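Local structure of putative uncharacterized protein gbs0355 (Streptococcus agalactiae, 3OKZ) at residues A[27-32]-A[114-119]; A[62-67]-A[180-185]; A[68-73]-A[98-103]. The protein probably takes part in attaching cell-wall polymers to the bacterial envelope, as other LytR/CpsA/Psr (LCP) proteins do, through the LCP region contained in this fragment. All blocks are in the same frame, centred on the assembly; numbering follows the deposited sequence.

Contact 2 is buried and nearest the middle of the chain, about 9 Å between centres, whereas contacts 1 and 3 lie farther out and are only partly buried. Contact 1 joins neighbouring parallel strands of the main mixed sheet where one of them turns into a helix, and its chemistry is mostly backbone. Contact 2 brings the loop after strand 56-62 against helix 178-200 through charged and polar side chains. Contact 3 rests a short outlying strand and its loop on helix 93-105, mixing methyl packing with hydroxyl groups. Contacts 2 and 3 touch where Leu62 meets Val101; contact 1 touches neither, although strand 111-116 follows helix 93-105 in the chain.

Contact 1 (A[27-32]-A[114-119]); sequences VDTGSE and QINMQG
Val27 and Asn116 lie side by side near the ends of the neighbouring parallel strands 20-28 and 111-116, their CA atoms 4.5 Å apart, and Val27 N donates to Ile115 O at 2.8 Å. That bond is fairly straight at the hydrogen, 159°. One residue further on, Asn116 CA also faces Val27 O in a CA-H...O contact, just before helix 117-126 begins.

In the side-chain layer, CG2 of Val27 lies against Gln114, within 3.9 Å of Gln114 OE1 and within 4.0 Å of its CB. Gln114 OE1 is itself held by a hydrogen bond from Tyr89, which ties this amide to helix 87-90. Beyond the strand end, the chain of Met117, a selenomethionine in the crystal, folds at chi2 and chi3, bringing CE back against the Val27 carbonyl. Its CG lies 3.7 Å from Asp28 OD1, with the two side chains crossing at about a right angle. Thr29 OG1 sits 3.8 Å from Asn116 CB while hydrogen-bonded to His33.

Asn116 is the N-cap. Its CG lies between the backbone N and the carbonyl carbon (chi1 60°), and OD1 turns back over the first turn to take Gly119 N at 2.9 Å. This oxygen thus caps the Gly119 amide and reaches that of Gln118 only weakly, while the strand before the helix is held to its neighbour by the backbone bond from Val27.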
loop_
_atom_site.group_PDB
_atom_site.type_symbol
_atom_site.label_atom_id
_atom_site.label_comp_id
_atom_site.label_asym_id
_atom_site.label_seq_id
_atom_site.Cartn_x
_atom_site.Cartn_y
_atom_site.Cartn_z
ATOM N N VAL A 27 1.135 6.188 6.014
ATOM C CA VAL A 27 1.459 7.584 5.845
ATOM C C VAL A 27 2.453 8.118 6.862
ATOM O O VAL A 27 2.357 7.837 8.054
ATOM C CB VAL A 27 0.210 8.439 5.931
ATOM C CG1 VAL A 27 0.569 9.882 5.615
ATOM C CG2 VAL A 27 -0.855 7.904 4.986
ATOM N N ASP A 28 3.416 8.886 6.373
ATOM C CA ASP A 28 4.396 9.519 7.239
ATOM C C ASP A 28 3.900 10.963 7.416
ATOM O O ASP A 28 4.108 11.830 6.558
ATOM C CB ASP A 28 5.770 9.490 6.588
ATOM C CG ASP A 28 6.818 10.150 7.434
ATOM O OD1 ASP A 28 6.769 9.989 8.667
ATOM O OD2 ASP A 28 7.700 10.820 6.861
ATOM N N THR A 29 3.203 11.195 8.523
ATOM C CA THR A 29 2.637 12.502 8.804
ATOM C C THR A 29 3.609 13.474 9.464
ATOM O O THR A 29 3.265 14.630 9.703
ATOM C CB THR A 29 1.354 12.357 9.651
ATOM O OG1 THR A 29 1.636 11.603 10.833
ATOM C CG2 THR A 29 0.284 11.627 8.858
ATOM N N GLY A 30 4.819 13.008 9.763
ATOM C CA GLY A 30 5.822 13.886 10.345
ATOM C C GLY A 30 5.909 14.088 11.847
ATOM O O GLY A 30 5.463 13.254 12.631
ATOM N N SER A 31 6.494 15.220 12.238
ATOM C CA SER A 31 6.695 15.568 13.643
ATOM C C SER A 31 5.549 16.351 14.277
ATOM O O SER A 31 5.161 16.067 15.405
ATOM C CB SER A 31 7.989 16.370 13.810
ATOM O OG SER A 31 9.108 15.666 13.308
ATOM N N GLU A 32 5.030 17.354 13.575
ATOM C CA GLU A 32 3.932 18.148 14.118
ATOM C C GLU A 32 2.674 17.957 13.292
ATOM O O GLU A 32 2.695 18.099 12.070
ATOM C CB GLU A 32 4.294 19.638 14.159
ATOM C CG GLU A 32 5.119 20.067 15.366
ATOM C CD GLU A 32 6.418 19.309 15.480
ATOM O OE1 GLU A 32 7.082 19.119 14.442
ATOM O OE2 GLU A 32 6.782 18.908 16.603
ATOM N N GLN A 114 -5.671 4.197 5.947
ATOM C CA GLN A 114 -4.374 4.829 6.107
ATOM C C GLN A 114 -3.962 4.785 7.560
ATOM O O GLN A 114 -4.791 4.975 8.452
ATOM C CB GLN A 114 -4.402 6.268 5.586
ATOM C CG GLN A 114 -5.263 7.253 6.359
ATOM C CD GLN A 114 -5.436 8.550 5.583
ATOM O OE1 GLN A 114 -4.595 8.913 4.759
ATOM N NE2 GLN A 114 -6.522 9.255 5.848
ATOM N N ILE A 115 -2.682 4.493 7.777
ATOM C CA ILE A 115 -2.103 4.406 9.113
ATOM C C ILE A 115 -0.752 5.115 9.119
ATOM O O ILE A 115 0.064 4.913 8.217
ATOM C CB ILE A 115 -1.907 2.931 9.525
ATOM C CG1 ILE A 115 -3.235 2.181 9.361
ATOM C CG2 ILE A 115 -1.432 2.845 10.976
ATOM C CD1 ILE A 115 -3.260 0.784 9.961
ATOM N N ASN A 116 -0.515 5.960 10.116
ATOM C CA ASN A 116 0.757 6.675 10.183
ATOM C C ASN A 116 1.811 5.788 10.812
ATOM O O ASN A 116 1.515 4.683 11.271
ATOM C CB ASN A 116 0.631 7.979 10.978
ATOM C CG ASN A 116 0.182 7.752 12.390
ATOM O OD1 ASN A 116 0.750 6.936 13.107
ATOM N ND2 ASN A 116 -0.842 8.477 12.805
HETATM N N MSE A 117 3.039 6.283 10.860
HETATM C CA MSE A 117 4.136 5.493 11.391
HETATM C C MSE A 117 3.974 5.025 12.823
HETATM O O MSE A 117 4.425 3.936 13.165
HETATM C CB MSE A 117 5.451 6.247 11.205
HETATM C CG MSE A 117 5.716 6.634 9.745
HETATM SE SE MSE A 117 5.730 5.121 8.516
HETATM C CE MSE A 117 3.980 5.333 7.726
ATOM N N GLN A 118 3.325 5.830 13.658
ATOM C CA GLN A 118 3.126 5.434 15.046
ATOM C C GLN A 118 2.212 4.235 15.021
ATOM O O GLN A 118 2.445 3.248 15.717
ATOM C CB GLN A 118 2.460 6.542 15.861
ATOM C CG GLN A 118 2.400 6.230 17.351
ATOM C CD GLN A 118 3.769 6.274 18.018
ATOM O OE1 GLN A 118 4.393 7.339 18.095
ATOM N NE2 GLN A 118 4.249 5.119 18.496
ATOM N N GLY A 119 1.176 4.335 14.196
ATOM C CA GLY A 119 0.208 3.267 14.059
ATOM C C GLY A 119 0.865 1.949 13.728
ATOM O O GLY A 119 0.538 0.932 14.327
#

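Contact 2 (A[62-67]-A[180-185]); sequences LERDVL and YGRQKR
Glu63 crosses Tyr180 at about a right angle, and this pair forms the close-packed part of the contact. The Glu63 chain leaves with CG anti to the backbone N (chi1 177°) and then bends, laying CG 3.5 Å from Tyr180 OH and bringing OE1 obliquely to the ring near CE1. The carboxylate stands 82° from the ring plane. Tyr180 OH finds its hydrogen bond on Gln260 of strand 258-261. The other carboxylate oxygen, Glu63 OE2, takes Asp65 N at 2.9 Å on its anti lone pair, inside the type I turn from Glu63 to Val66, which ties OE2 back to the turn while OE1 faces the helix. The Gln183 side chain packs across Glu63.

On the arginine side, the looser and more solvent-accessible partner is Arg64, which is partly exposed and poorly ordered. Arg182, buried, runs extended from the helix, and its NH1 lies over one face of the Arg64 guanidinium, 3.4 Å from Arg64 CZ, with the planes 74° apart. Both groups are donors, so no bond joins them. Asp43 makes long, weak ion pairs with both arginines.

Arginines from a loop and a helix gathered around this aspartate, beside strands 41-51 and 56-62 in the middle of the sheet, are consistent with the pocket that binds polyprenyl-phosphate in relatives of the LCP family.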
loop_
_atom_site.group_PDB
_atom_site.type_symbol
_atom_site.label_atom_id
_atom_site.label_comp_id
_atom_site.label_asym_id
_atom_site.label_seq_id
_atom_site.Cartn_x
_atom_site.Cartn_y
_atom_site.Cartn_z
ATOM N N LEU A 62 2.404 -0.909 -4.897
ATOM C CA LEU A 62 2.453 0.013 -6.029
ATOM C C LEU A 62 3.671 0.919 -5.954
ATOM O O LEU A 62 3.734 1.819 -5.117
ATOM C CB LEU A 62 1.171 0.849 -6.057
ATOM C CG LEU A 62 -0.103 0.036 -5.788
ATOM C CD1 LEU A 62 -1.347 0.945 -5.736
ATOM C CD2 LEU A 62 -0.240 -1.023 -6.864
ATOM N N GLU A 63 4.626 0.676 -6.851
ATOM C CA GLU A 63 5.880 1.433 -6.920
ATOM C C GLU A 63 5.686 2.943 -6.932
ATOM O O GLU A 63 5.143 3.502 -7.882
ATOM C CB GLU A 63 6.668 1.013 -8.161
ATOM C CG GLU A 63 7.956 1.797 -8.356
ATOM C CD GLU A 63 8.791 1.857 -7.090
ATOM O OE1 GLU A 63 9.142 0.783 -6.553
ATOM O OE2 GLU A 63 9.095 2.978 -6.627
ATOM N N ARG A 64 6.155 3.598 -5.876
ATOM C CA ARG A 64 6.036 5.051 -5.721
ATOM C C ARG A 64 6.638 5.882 -6.847
ATOM O O ARG A 64 6.249 7.035 -7.039
ATOM C CB ARG A 64 6.699 5.479 -4.419
ATOM C CG ARG A 64 8.155 5.013 -4.313
ATOM C CD ARG A 64 8.841 5.609 -3.103
ATOM N NE ARG A 64 8.034 5.432 -1.903
ATOM C CZ ARG A 64 8.386 5.862 -0.698
ATOM N NH1 ARG A 64 9.540 6.497 -0.530
ATOM N NH2 ARG A 64 7.581 5.661 0.335
ATOM N N ASP A 65 7.595 5.305 -7.576
ATOM C CA ASP A 65 8.274 6.006 -8.666
ATOM C C ASP A 65 7.608 5.836 -10.038
ATOM O O ASP A 65 8.106 6.332 -11.045
ATOM C CB ASP A 65 9.749 5.566 -8.727
ATOM C CG ASP A 65 10.585 6.117 -7.557
ATOM O OD1 ASP A 65 11.734 5.658 -7.363
ATOM O OD2 ASP A 65 10.103 7.017 -6.835
ATOM N N VAL A 66 6.478 5.142 -10.074
ATOM C CA VAL A 66 5.747 4.929 -11.321
ATOM C C VAL A 66 5.311 6.262 -11.939
ATOM O O VAL A 66 4.763 7.128 -11.251
ATOM C CB VAL A 66 4.518 4.032 -11.068
ATOM C CG1 VAL A 66 3.560 4.095 -12.235
ATOM C CG2 VAL A 66 4.980 2.601 -10.859
ATOM N N LEU A 67 5.564 6.432 -13.234
ATOM C CA LEU A 67 5.207 7.670 -13.933
ATOM C C LEU A 67 3.721 7.675 -14.251
ATOM O O LEU A 67 3.244 6.827 -15.008
ATOM C CB LEU A 67 6.008 7.784 -15.231
ATOM C CG LEU A 67 5.931 9.081 -16.024
ATOM C CD1 LEU A 67 6.460 10.238 -15.189
ATOM C CD2 LEU A 67 6.737 8.919 -17.286
ATOM N N TYR A 180 12.144 -2.144 -4.387
ATOM C CA TYR A 180 11.435 -3.409 -4.567
ATOM C C TYR A 180 11.763 -4.341 -3.421
ATOM O O TYR A 180 10.919 -5.131 -2.987
ATOM C CB TYR A 180 11.787 -4.027 -5.924
ATOM C CG TYR A 180 11.270 -3.157 -7.049
ATOM C CD1 TYR A 180 9.927 -2.771 -7.081
ATOM C CD2 TYR A 180 12.117 -2.670 -8.040
ATOM C CE1 TYR A 180 9.444 -1.925 -8.058
ATOM C CE2 TYR A 180 11.639 -1.815 -9.031
ATOM C CZ TYR A 180 10.300 -1.449 -9.031
ATOM O OH TYR A 180 9.801 -0.622 -10.012
ATOM N N GLY A 181 12.993 -4.230 -2.927
ATOM C CA GLY A 181 13.411 -5.031 -1.792
ATOM C C GLY A 181 12.601 -4.453 -0.650
ATOM O O GLY A 181 11.864 -5.158 0.047
ATOM N N ARG A 182 12.715 -3.138 -0.499
ATOM C CA ARG A 182 12.007 -2.397 0.534
ATOM C C ARG A 182 10.526 -2.762 0.603
ATOM O O ARG A 182 9.940 -2.799 1.687
ATOM C CB ARG A 182 12.136 -0.899 0.279
ATOM C CG ARG A 182 11.298 -0.054 1.206
ATOM C CD ARG A 182 11.498 1.438 0.957
ATOM N NE ARG A 182 10.758 2.218 1.943
ATOM C CZ ARG A 182 10.493 3.514 1.837
ATOM N NH1 ARG A 182 10.915 4.197 0.777
ATOM N NH2 ARG A 182 9.794 4.120 2.790
ATOM N N GLN A 183 9.917 -3.021 -0.552
ATOM C CA GLN A 183 8.504 -3.379 -0.573
ATOM C C GLN A 183 8.207 -4.809 -0.151
ATOM O O GLN A 183 7.192 -5.059 0.503
ATOM C CB GLN A 183 7.900 -3.095 -1.948
ATOM C CG GLN A 183 7.578 -1.616 -2.114
ATOM C CD GLN A 183 7.110 -1.286 -3.487
ATOM O OE1 GLN A 183 7.872 -1.376 -4.429
ATOM N NE2 GLN A 183 5.845 -0.911 -3.621
ATOM N N LYS A 184 9.084 -5.749 -0.504
ATOM C CA LYS A 184 8.859 -7.140 -0.112
ATOM C C LYS A 184 8.793 -7.085 1.408
ATOM O O LYS A 184 7.871 -7.595 2.027
ATOM C CB LYS A 184 10.030 -8.019 -0.574
ATOM C CG LYS A 184 9.683 -9.476 -0.845
ATOM C CD LYS A 184 8.807 -9.625 -2.081
ATOM C CE LYS A 184 8.341 -11.075 -2.280
ATOM N NZ LYS A 184 7.348 -11.251 -3.399
ATOM N N ARG A 185 9.766 -6.418 2.008
ATOM C CA ARG A 185 9.796 -6.297 3.452
ATOM C C ARG A 185 8.540 -5.608 3.982
ATOM O O ARG A 185 8.015 -5.985 5.025
ATOM C CB ARG A 185 11.062 -5.543 3.897
ATOM C CG ARG A 185 12.278 -6.435 4.102
ATOM C CD ARG A 185 13.543 -5.625 4.334
ATOM N NE ARG A 185 14.107 -5.164 3.068
ATOM C CZ ARG A 185 14.478 -3.912 2.818
ATOM N NH1 ARG A 185 14.353 -2.982 3.754
ATOM N NH2 ARG A 185 14.945 -3.588 1.623
#

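Contact 3 (A[68-73]-A[98-103]); sequences IKLSGP and LMTVQD
A short strand, 67-69, paired antiparallel with 82-84, leads into a loop that lies along helix 93-105; Ser71 and Thr100 carry most of the contact, with Met99 and Ile68 beside them. Ile68 CG2 and CD1 both reach the methyl CG2 of Thr100, at 3.7 Å and 3.9 Å, with the two side chains crossing obliquely. Thr100 holds that methyl anti to its backbone N (chi1 -55° for OG1), which leaves the hydroxyl on the side of the helix facing Ser71. Ser71 N makes a weak, long bond of 3.5 Å to Thr100 OG1, and the same hydroxyl is bonded more firmly within its own helix, to Met96 O.

Within the LCP fold, helix 93-105 touches the main mixed sheet through Leu98 and Val101, on Leu23 of strand 20-28, and the outlying loop through Thr100. Ser71 OG points toward Asp103 OD2, but the modelled separation is too short to be trusted and the place of that oxygen is uncertain.

Further along, the chain passes the selenium of Met99, an exposed selenomethionine that is extended as far as SE (chi2 -173°) and bent at chi3. SE lies 4.1 Å from Gly72 CA. Pro73 CD meets SE at 4.3 Å, and the ring also rests on Glu95 and Met96, while Pro73 O accepts a hydrogen bond from Thr79 OG1.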
loop_
_atom_site.group_PDB
_atom_site.type_symbol
_atom_site.label_atom_id
_atom_site.label_comp_id
_atom_site.label_asym_id
_atom_site.label_seq_id
_atom_site.Cartn_x
_atom_site.Cartn_y
_atom_site.Cartn_z
ATOM N N ILE A 68 2.990 8.637 -13.698
ATOM C CA ILE A 68 1.551 8.690 -13.925
ATOM C C ILE A 68 1.011 10.113 -14.081
ATOM O O ILE A 68 1.615 11.070 -13.602
ATOM C CB ILE A 68 0.801 8.002 -12.743
ATOM C CG1 ILE A 68 -0.440 7.264 -13.254
ATOM C CG2 ILE A 68 0.349 9.043 -11.724
ATOM C CD1 ILE A 68 -1.123 6.434 -12.193
ATOM N N LYS A 69 -0.127 10.244 -14.756
ATOM C CA LYS A 69 -0.769 11.544 -14.935
ATOM C C LYS A 69 -1.737 11.687 -13.766
ATOM O O LYS A 69 -2.866 11.195 -13.819
ATOM C CB LYS A 69 -1.541 11.583 -16.256
ATOM C CG LYS A 69 -2.405 12.821 -16.460
ATOM C CD LYS A 69 -3.167 12.715 -17.778
ATOM C CE LYS A 69 -4.008 13.952 -18.059
ATOM N NZ LYS A 69 -3.189 15.205 -18.116
ATOM N N LEU A 70 -1.287 12.345 -12.705
ATOM C CA LEU A 70 -2.112 12.517 -11.519
ATOM C C LEU A 70 -3.567 12.824 -11.800
ATOM O O LEU A 70 -3.882 13.674 -12.625
ATOM C CB LEU A 70 -1.571 13.634 -10.642
ATOM C CG LEU A 70 -0.109 13.558 -10.238
ATOM C CD1 LEU A 70 0.186 14.699 -9.260
ATOM C CD2 LEU A 70 0.179 12.195 -9.614
ATOM N N SER A 71 -4.448 12.123 -11.099
ATOM C CA SER A 71 -5.881 12.346 -11.217
ATOM C C SER A 71 -6.252 12.988 -9.887
ATOM O O SER A 71 -5.683 12.639 -8.858
ATOM C CB SER A 71 -6.624 11.020 -11.387
ATOM O OG SER A 71 -6.163 10.326 -12.529
ATOM N N GLY A 72 -7.183 13.935 -9.904
ATOM C CA GLY A 72 -7.574 14.585 -8.664
ATOM C C GLY A 72 -8.690 15.603 -8.808
ATOM O O GLY A 72 -9.315 15.704 -9.868
ATOM N N PRO A 73 -8.976 16.369 -7.745
ATOM C CA PRO A 73 -10.030 17.386 -7.765
ATOM C C PRO A 73 -9.586 18.679 -8.458
ATOM O O PRO A 73 -8.492 19.199 -8.212
ATOM C CB PRO A 73 -10.349 17.571 -6.282
ATOM C CG PRO A 73 -9.029 17.381 -5.644
ATOM C CD PRO A 73 -8.464 16.180 -6.378
ATOM N N LEU A 98 -6.235 7.998 -3.813
ATOM C CA LEU A 98 -7.274 7.073 -4.204
ATOM C C LEU A 98 -7.636 7.276 -5.668
ATOM O O LEU A 98 -7.568 6.334 -6.465
ATOM C CB LEU A 98 -8.515 7.248 -3.335
ATOM C CG LEU A 98 -9.597 6.231 -3.708
ATOM C CD1 LEU A 98 -9.139 4.842 -3.320
ATOM C CD2 LEU A 98 -10.899 6.574 -3.018
HETATM N N MSE A 99 -7.998 8.505 -6.028
HETATM C CA MSE A 99 -8.388 8.793 -7.402
HETATM C C MSE A 99 -7.320 8.405 -8.418
HETATM O O MSE A 99 -7.625 7.796 -9.455
HETATM C CB MSE A 99 -8.742 10.267 -7.535
HETATM C CG MSE A 99 -9.941 10.659 -6.672
HETATM SE SE MSE A 99 -10.573 12.450 -6.961
HETATM C CE MSE A 99 -12.056 12.048 -8.136
ATOM N N THR A 100 -6.071 8.752 -8.101
ATOM C CA THR A 100 -4.930 8.439 -8.957
ATOM C C THR A 100 -4.782 6.930 -9.074
ATOM O O THR A 100 -4.474 6.413 -10.144
ATOM C CB THR A 100 -3.618 9.008 -8.387
ATOM O OG1 THR A 100 -3.766 10.415 -8.164
ATOM C CG2 THR A 100 -2.467 8.781 -9.359
ATOM N N VAL A 101 -5.016 6.221 -7.975
ATOM C CA VAL A 101 -4.898 4.767 -7.992
ATOM C C VAL A 101 -6.035 4.109 -8.750
ATOM O O VAL A 101 -5.831 3.102 -9.441
ATOM C CB VAL A 101 -4.838 4.189 -6.558
ATOM C CG1 VAL A 101 -5.160 2.690 -6.575
ATOM C CG2 VAL A 101 -3.436 4.431 -5.964
ATOM N N GLN A 102 -7.234 4.666 -8.627
ATOM C CA GLN A 102 -8.363 4.094 -9.334
ATOM C C GLN A 102 -8.118 4.232 -10.833
ATOM O O GLN A 102 -8.380 3.302 -11.597
ATOM C CB GLN A 102 -9.668 4.786 -8.923
ATOM C CG GLN A 102 -10.068 4.528 -7.471
ATOM C CD GLN A 102 -11.484 4.967 -7.140
ATOM O OE1 GLN A 102 -11.984 4.697 -6.053
ATOM N NE2 GLN A 102 -12.129 5.641 -8.070
ATOM N N ASP A 103 -7.589 5.379 -11.259
ATOM C CA ASP A 103 -7.320 5.587 -12.679
ATOM C C ASP A 103 -6.135 4.779 -13.179
ATOM O O ASP A 103 -6.057 4.453 -14.367
ATOM C CB ASP A 103 -7.079 7.062 -12.979
ATOM C CG ASP A 103 -8.359 7.874 -12.949
ATOM O OD1 ASP A 103 -9.442 7.280 -13.191
ATOM O OD2 ASP A 103 -8.274 9.106 -12.699
#